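Local coordinates for DNA methyltransferase (Nicotiana tabacum, PDB 4ONQ), which probably methylates cytosine in DNA, this chain being the catalytic domain of a plant DRM-type enzyme, crystallised with sinefungin in the cofactor pocket, at residues E64-D69 with A217-V222; G16-P21 with R91-P96. The protein carries 5 engineered substitutions. One frame throughout, in Å; residues are numbered along the deposited sequence.

Contact 1 of 2, residues E64-D69 with A217-V222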
loop_
_atom_site.group_PDB
_atom_site.type_symbol
_atom_site.label_atom_id
_atom_site.label_comp_id
_atom_site.label_asym_id
_atom_site.label_seq_id
_atom_site.Cartn_x
_atom_site.Cartn_y
_atom_site.Cartn_z
ATOM N N GLU A 64 -10.804 -4.049 -16.048
ATOM C CA GLU A 64 -9.483 -3.618 -16.390
ATOM C C GLU A 64 -8.882 -2.915 -15.213
ATOM O O GLU A 64 -9.537 -2.156 -14.534
ATOM C CB GLU A 64 -9.514 -2.651 -17.547
ATOM C CG GLU A 64 -9.842 -3.216 -18.871
ATOM C CD GLU A 64 -10.435 -2.156 -19.760
ATOM O OE1 GLU A 64 -10.729 -1.065 -19.242
ATOM O OE2 GLU A 64 -10.609 -2.399 -20.968
ATOM N N PRO A 65 -7.610 -3.142 -15.002
ATOM C CA PRO A 65 -6.952 -2.582 -13.823
ATOM C C PRO A 65 -6.832 -1.080 -13.930
ATOM O O PRO A 65 -6.846 -0.533 -15.035
ATOM C CB PRO A 65 -5.560 -3.219 -13.861
ATOM C CG PRO A 65 -5.340 -3.540 -15.289
ATOM C CD PRO A 65 -6.686 -3.950 -15.813
ATOM N N GLU A 66 -6.735 -0.429 -12.778
ATOM C CA GLU A 66 -6.485 0.996 -12.700
ATOM C C GLU A 66 -5.059 1.161 -12.208
ATOM O O GLU A 66 -4.739 0.815 -11.069
ATOM C CB GLU A 66 -7.472 1.664 -11.740
ATOM C CG GLU A 66 -7.170 3.129 -11.466
ATOM C CD GLU A 66 -8.190 3.800 -10.556
ATOM O OE1 GLU A 66 -8.910 3.089 -9.818
ATOM O OE2 GLU A 66 -8.271 5.048 -10.585
ATOM N N PHE A 67 -4.196 1.661 -13.085
ATOM C CA PHE A 67 -2.788 1.817 -12.760
ATOM C C PHE A 67 -2.530 3.177 -12.144
ATOM O O PHE A 67 -2.887 4.206 -12.713
ATOM C CB PHE A 67 -1.920 1.635 -14.003
ATOM C CG PHE A 67 -1.958 0.243 -14.570
ATOM C CD1 PHE A 67 -1.348 -0.807 -13.900
ATOM C CD2 PHE A 67 -2.586 -0.009 -15.780
ATOM C CE1 PHE A 67 -1.373 -2.087 -14.419
ATOM C CE2 PHE A 67 -2.619 -1.285 -16.303
ATOM C CZ PHE A 67 -2.011 -2.328 -15.622
ATOM N N VAL A 68 -1.913 3.176 -10.969
ATOM C CA VAL A 68 -1.585 4.423 -10.292
ATOM C C VAL A 68 -0.257 4.340 -9.528
ATOM O O VAL A 68 0.103 3.300 -8.956
ATOM C CB VAL A 68 -2.771 4.952 -9.420
ATOM C CG1 VAL A 68 -3.717 3.833 -9.057
ATOM C CG2 VAL A 68 -2.282 5.682 -8.179
ATOM N N ASP A 69 0.484 5.441 -9.592
ATOM C CA ASP A 69 1.767 5.575 -8.931
ATOM C C ASP A 69 1.540 6.368 -7.655
ATOM O O ASP A 69 0.950 7.449 -7.683
ATOM C CB ASP A 69 2.743 6.315 -9.853
ATOM C CG ASP A 69 4.185 6.216 -9.390
ATOM O OD1 ASP A 69 4.433 6.189 -8.164
ATOM O OD2 ASP A 69 5.077 6.163 -10.263
ATOM N N ALA A 217 -6.829 4.747 0.414
ATOM C CA ALA A 217 -7.905 5.500 1.048
ATOM C C ALA A 217 -8.591 6.390 0.028
ATOM O O ALA A 217 -9.808 6.570 0.074
ATOM C CB ALA A 217 -7.380 6.329 2.201
ATOM N N TYR A 218 -7.805 6.951 -0.887
ATOM C CA TYR A 218 -8.380 7.743 -1.967
ATOM C C TYR A 218 -9.359 6.898 -2.766
ATOM O O TYR A 218 -10.433 7.373 -3.133
ATOM C CB TYR A 218 -7.298 8.306 -2.885
ATOM C CG TYR A 218 -7.830 9.168 -4.012
ATOM C CD1 TYR A 218 -8.349 10.436 -3.764
ATOM C CD2 TYR A 218 -7.797 8.722 -5.326
ATOM C CE1 TYR A 218 -8.824 11.230 -4.794
ATOM C CE2 TYR A 218 -8.271 9.507 -6.360
ATOM C CZ TYR A 218 -8.783 10.757 -6.090
ATOM O OH TYR A 218 -9.255 11.534 -7.126
ATOM N N HIS A 219 -9.007 5.642 -3.028
ATOM C CA HIS A 219 -9.966 4.782 -3.733
ATOM C C HIS A 219 -11.190 4.364 -2.897
ATOM O O HIS A 219 -12.311 4.338 -3.404
ATOM C CB HIS A 219 -9.276 3.566 -4.346
ATOM C CG HIS A 219 -8.179 3.923 -5.299
ATOM N ND1 HIS A 219 -7.124 3.079 -5.572
ATOM C CD2 HIS A 219 -7.964 5.043 -6.030
ATOM C CE1 HIS A 219 -6.311 3.661 -6.435
ATOM N NE2 HIS A 219 -6.798 4.852 -6.730
ATOM N N LEU A 220 -10.978 4.051 -1.621
ATOM C CA LEU A 220 -12.054 3.551 -0.766
ATOM C C LEU A 220 -12.965 4.656 -0.243
ATOM O O LEU A 220 -13.999 4.373 0.355
ATOM C CB LEU A 220 -11.484 2.771 0.423
ATOM C CG LEU A 220 -10.658 1.518 0.128
ATOM C CD1 LEU A 220 -10.139 0.874 1.419
ATOM C CD2 LEU A 220 -11.475 0.522 -0.668
ATOM N N SER A 221 -12.579 5.910 -0.455
ATOM C CA SER A 221 -13.306 7.036 0.130
ATOM C C SER A 221 -14.768 7.076 -0.311
ATOM O O SER A 221 -15.627 7.559 0.421
ATOM C CB SER A 221 -12.621 8.358 -0.213
ATOM O OG SER A 221 -12.694 8.622 -1.599
ATOM N N VAL A 222 -15.041 6.549 -1.501
ATOM C CA VAL A 222 -16.399 6.462 -2.029
ATOM C C VAL A 222 -17.312 5.600 -1.159
ATOM O O VAL A 222 -18.532 5.633 -1.308
ATOM C CB VAL A 222 -16.415 5.877 -3.458
ATOM C CG1 VAL A 222 -15.526 6.694 -4.384
ATOM C CG2 VAL A 222 -15.973 4.417 -3.438
#
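E66 OE2 is held by two donors, the backbone N of F15 and, in a salt bridge, NH1 of R91, while OE1 takes a hydrogen bond from H84 NE2. With both oxygens engaged, the carboxylate lies over one face of the H219 imidazole: the two planes are only 22° apart, and OE1 sits 4.1 Å above the ring of H219, displaced toward its rim. OE2 is likewise 4.1 Å from H219 NE2, so the polar ends are neighbours without being bonded. The glutamate gets there by a stretched chain, CG anti to the backbone N (chi1 173°). V68 approaches the same imidazole differently. Its CG1 methyl packs against the ring edge, near the ring plane, 3.7 Å from H219 CE1. ND1 bonds to Y41 OH and Y82 packs edge-to-face, further fixing the ring's rotation.

This histidine joins helix 213-220 to strand 66-69, an outermost strand of the mixed sheet of a class I-like methyltransferase, whose usual strand order survives although the strands come in a permuted order along the chain. Two residues after H219, S221 OG gives a 3.0 Å hydrogen bond to Y218 O from 39° above the carbonyl plane, and is probably hydrogen-bonded to F92 N as well. Because R91 already balances E66, the nearby carboxylate would probably favour a positive charge on H219 less strongly than a lone acid would.

Contact 2 of 2, residues G16-P21 with R91-P96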
loop_
_atom_site.group_PDB
_atom_site.type_symbol
_atom_site.label_atom_id
_atom_site.label_comp_id
_atom_site.label_asym_id
_atom_site.label_seq_id
_atom_site.Cartn_x
_atom_site.Cartn_y
_atom_site.Cartn_z
ATOM N N GLY A 16 -7.839 9.197 -11.994
ATOM C CA GLY A 16 -7.620 10.512 -11.423
ATOM C C GLY A 16 -6.922 10.478 -10.076
ATOM O O GLY A 16 -7.123 9.567 -9.278
ATOM N N VAL A 17 -6.088 11.481 -9.834
ATOM C CA VAL A 17 -5.437 11.649 -8.544
ATOM C C VAL A 17 -5.726 13.068 -8.053
ATOM O O VAL A 17 -5.926 13.973 -8.864
ATOM C CB VAL A 17 -3.913 11.384 -8.637
ATOM C CG1 VAL A 17 -3.643 9.912 -8.935
ATOM C CG2 VAL A 17 -3.272 12.276 -9.689
ATOM N N PRO A 18 -5.754 13.270 -6.726
ATOM C CA PRO A 18 -6.188 14.555 -6.168
ATOM C C PRO A 18 -5.301 15.737 -6.541
ATOM O O PRO A 18 -5.780 16.865 -6.650
ATOM C CB PRO A 18 -6.113 14.312 -4.656
ATOM C CG PRO A 18 -5.092 13.268 -4.499
ATOM C CD PRO A 18 -5.305 12.352 -5.667
ATOM N N THR A 19 -4.036 15.501 -6.785
ATOM C CA THR A 19 -3.075 16.556 -6.978
ATOM C C THR A 19 -2.904 17.042 -8.412
ATOM O O THR A 19 -2.127 17.910 -8.687
ATOM C CB THR A 19 -1.735 16.005 -6.559
ATOM O OG1 THR A 19 -0.713 16.803 -7.127
ATOM C CG2 THR A 19 -1.618 14.632 -7.102
ATOM N N GLU A 20 -3.603 16.438 -9.335
ATOM C CA GLU A 20 -3.446 16.857 -10.683
ATOM C C GLU A 20 -4.781 16.980 -11.304
ATOM O O GLU A 20 -5.767 16.556 -10.746
ATOM C CB GLU A 20 -2.670 15.831 -11.458
ATOM C CG GLU A 20 -1.412 15.476 -10.819
ATOM C CD GLU A 20 -0.264 16.175 -11.405
ATOM O OE1 GLU A 20 -0.328 16.477 -12.598
ATOM O OE2 GLU A 20 0.707 16.415 -10.680
ATOM N N PRO A 21 -4.808 17.558 -12.489
ATOM C CA PRO A 21 -6.068 17.746 -13.186
ATOM C C PRO A 21 -6.587 16.435 -13.659
ATOM O O PRO A 21 -5.816 15.637 -14.137
ATOM C CB PRO A 21 -5.638 18.536 -14.397
ATOM C CG PRO A 21 -4.299 18.011 -14.681
ATOM C CD PRO A 21 -3.691 18.001 -13.327
ATOM N N ARG A 91 -14.438 10.831 -5.392
ATOM C CA ARG A 91 -13.334 10.385 -4.558
ATOM C C ARG A 91 -12.707 11.595 -3.889
ATOM O O ARG A 91 -12.504 12.626 -4.526
ATOM C CB ARG A 91 -12.269 9.692 -5.407
ATOM C CG ARG A 91 -12.663 8.342 -5.955
ATOM C CD ARG A 91 -11.629 7.866 -6.960
ATOM N NE ARG A 91 -11.757 6.442 -7.240
ATOM C CZ ARG A 91 -10.982 5.774 -8.087
ATOM N NH1 ARG A 91 -10.015 6.407 -8.745
ATOM N NH2 ARG A 91 -11.171 4.472 -8.273
ATOM N N PHE A 92 -12.402 11.469 -2.604
ATOM C CA PHE A 92 -11.701 12.525 -1.887
ATOM C C PHE A 92 -10.473 11.947 -1.182
ATOM O O PHE A 92 -10.480 10.788 -0.772
ATOM C CB PHE A 92 -12.641 13.240 -0.905
ATOM C CG PHE A 92 -13.298 12.327 0.101
ATOM C CD1 PHE A 92 -12.711 12.097 1.336
ATOM C CD2 PHE A 92 -14.511 11.715 -0.182
ATOM C CE1 PHE A 92 -13.314 11.263 2.268
ATOM C CE2 PHE A 92 -15.120 10.878 0.745
ATOM C CZ PHE A 92 -14.520 10.652 1.970
ATOM N N PRO A 93 -9.402 12.743 -1.067
ATOM C CA PRO A 93 -8.187 12.261 -0.406
ATOM C C PRO A 93 -8.224 12.444 1.109
ATOM O O PRO A 93 -9.042 13.197 1.626
ATOM C CB PRO A 93 -7.097 13.147 -1.007
ATOM C CG PRO A 93 -7.795 14.434 -1.291
ATOM C CD PRO A 93 -9.206 14.067 -1.687
ATOM N N LEU A 94 -7.343 11.727 1.798
ATOM C CA LEU A 94 -7.116 11.907 3.222
ATOM C C LEU A 94 -6.452 13.264 3.434
ATOM O O LEU A 94 -5.591 13.669 2.650
ATOM C CB LEU A 94 -6.195 10.797 3.725
ATOM C CG LEU A 94 -6.698 9.783 4.754
ATOM C CD1 LEU A 94 -8.152 9.453 4.540
ATOM C CD2 LEU A 94 -5.845 8.517 4.685
ATOM N N PHE A 95 -6.793 13.967 4.491
ATOM C CA PHE A 95 -6.238 15.284 4.695
ATOM C C PHE A 95 -5.596 15.424 6.072
ATOM O O PHE A 95 -6.036 14.818 7.000
ATOM C CB PHE A 95 -7.296 16.354 4.392
ATOM C CG PHE A 95 -6.726 17.708 4.201
ATOM C CD1 PHE A 95 -6.380 18.163 2.960
ATOM C CD2 PHE A 95 -6.488 18.532 5.289
ATOM C CE1 PHE A 95 -5.807 19.409 2.813
ATOM C CE2 PHE A 95 -5.910 19.767 5.135
ATOM C CZ PHE A 95 -5.579 20.207 3.900
ATOM N N PRO A 96 -4.485 16.148 6.192
ATOM C CA PRO A 96 -3.802 16.849 5.095
ATOM C C PRO A 96 -3.048 15.926 4.157
ATOM O O PRO A 96 -2.686 14.816 4.536
ATOM C CB PRO A 96 -2.836 17.786 5.823
ATOM C CG PRO A 96 -2.557 17.106 7.102
ATOM C CD PRO A 96 -3.827 16.395 7.487
#
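P18 lays its ring alongside that of P93, the two pyrrolidines pointing in opposite senses. CB of P18 is 3.8 Å from CG of P93, and CG of P18 comes within 4.0 Å of CB of P93. The touching surfaces are thus ring methylenes, and the attraction is purely apolar. Both rings are compact and rigid, so two loops without regular secondary structure probably lose little freedom on meeting. P18 also rests on F73 and on Y218 of helix 213-220.

Segment 16-21 turns sharply here: V17 to E20 form a type I beta turn, closed by a weak hydrogen bond of 3.4 Å from E20 N to V17 O. P18 fills the second position, where a phi of -63° is what a proline ring imposes and no backbone N-H is needed. V17 points away from 91-96 and touches F73. In the fold, this turn belongs to the N-terminal loop ahead of strand 39-45, and it meets the loop that leaves strand 79-84 on the way to helix 102-105.

Beside the prolines, R91 reaches out with a nearly straight chain beyond CG, touching Y218 and H219 of helix 213-220 as well. G16 O lies at the edge of its guanidinium, close to the plane but 4.3 Å from NH1, too far for a bond; E66 is the real partner of that nitrogen. G16 itself has a phi of 146°, at which a beta carbon would collide with the carbonyl oxygen of the preceding residue.

How the contacts relate
Contact 1 is buried and ties a sheet-edge strand to a helix, whereas contact 2 is partly buried and joins two loops nearer the surface. Their chemistry follows: 64-69 with 217-222 brings charged and aromatic groups together within a network of polar partners, while 16-21 with 91-96 rests mainly on apolar proline rings, with R91 beside G16. Lying on the same side of the chain's centre, with centres about 11 Å apart, they are stitched together by R91, which belongs to one and forms a salt bridge with the acid of the other, and by a probable hydrogen bond between S221 OG and F92 N. Helix 213-220 serves both, presenting H219 to the strand and Y218 to P18 and R91.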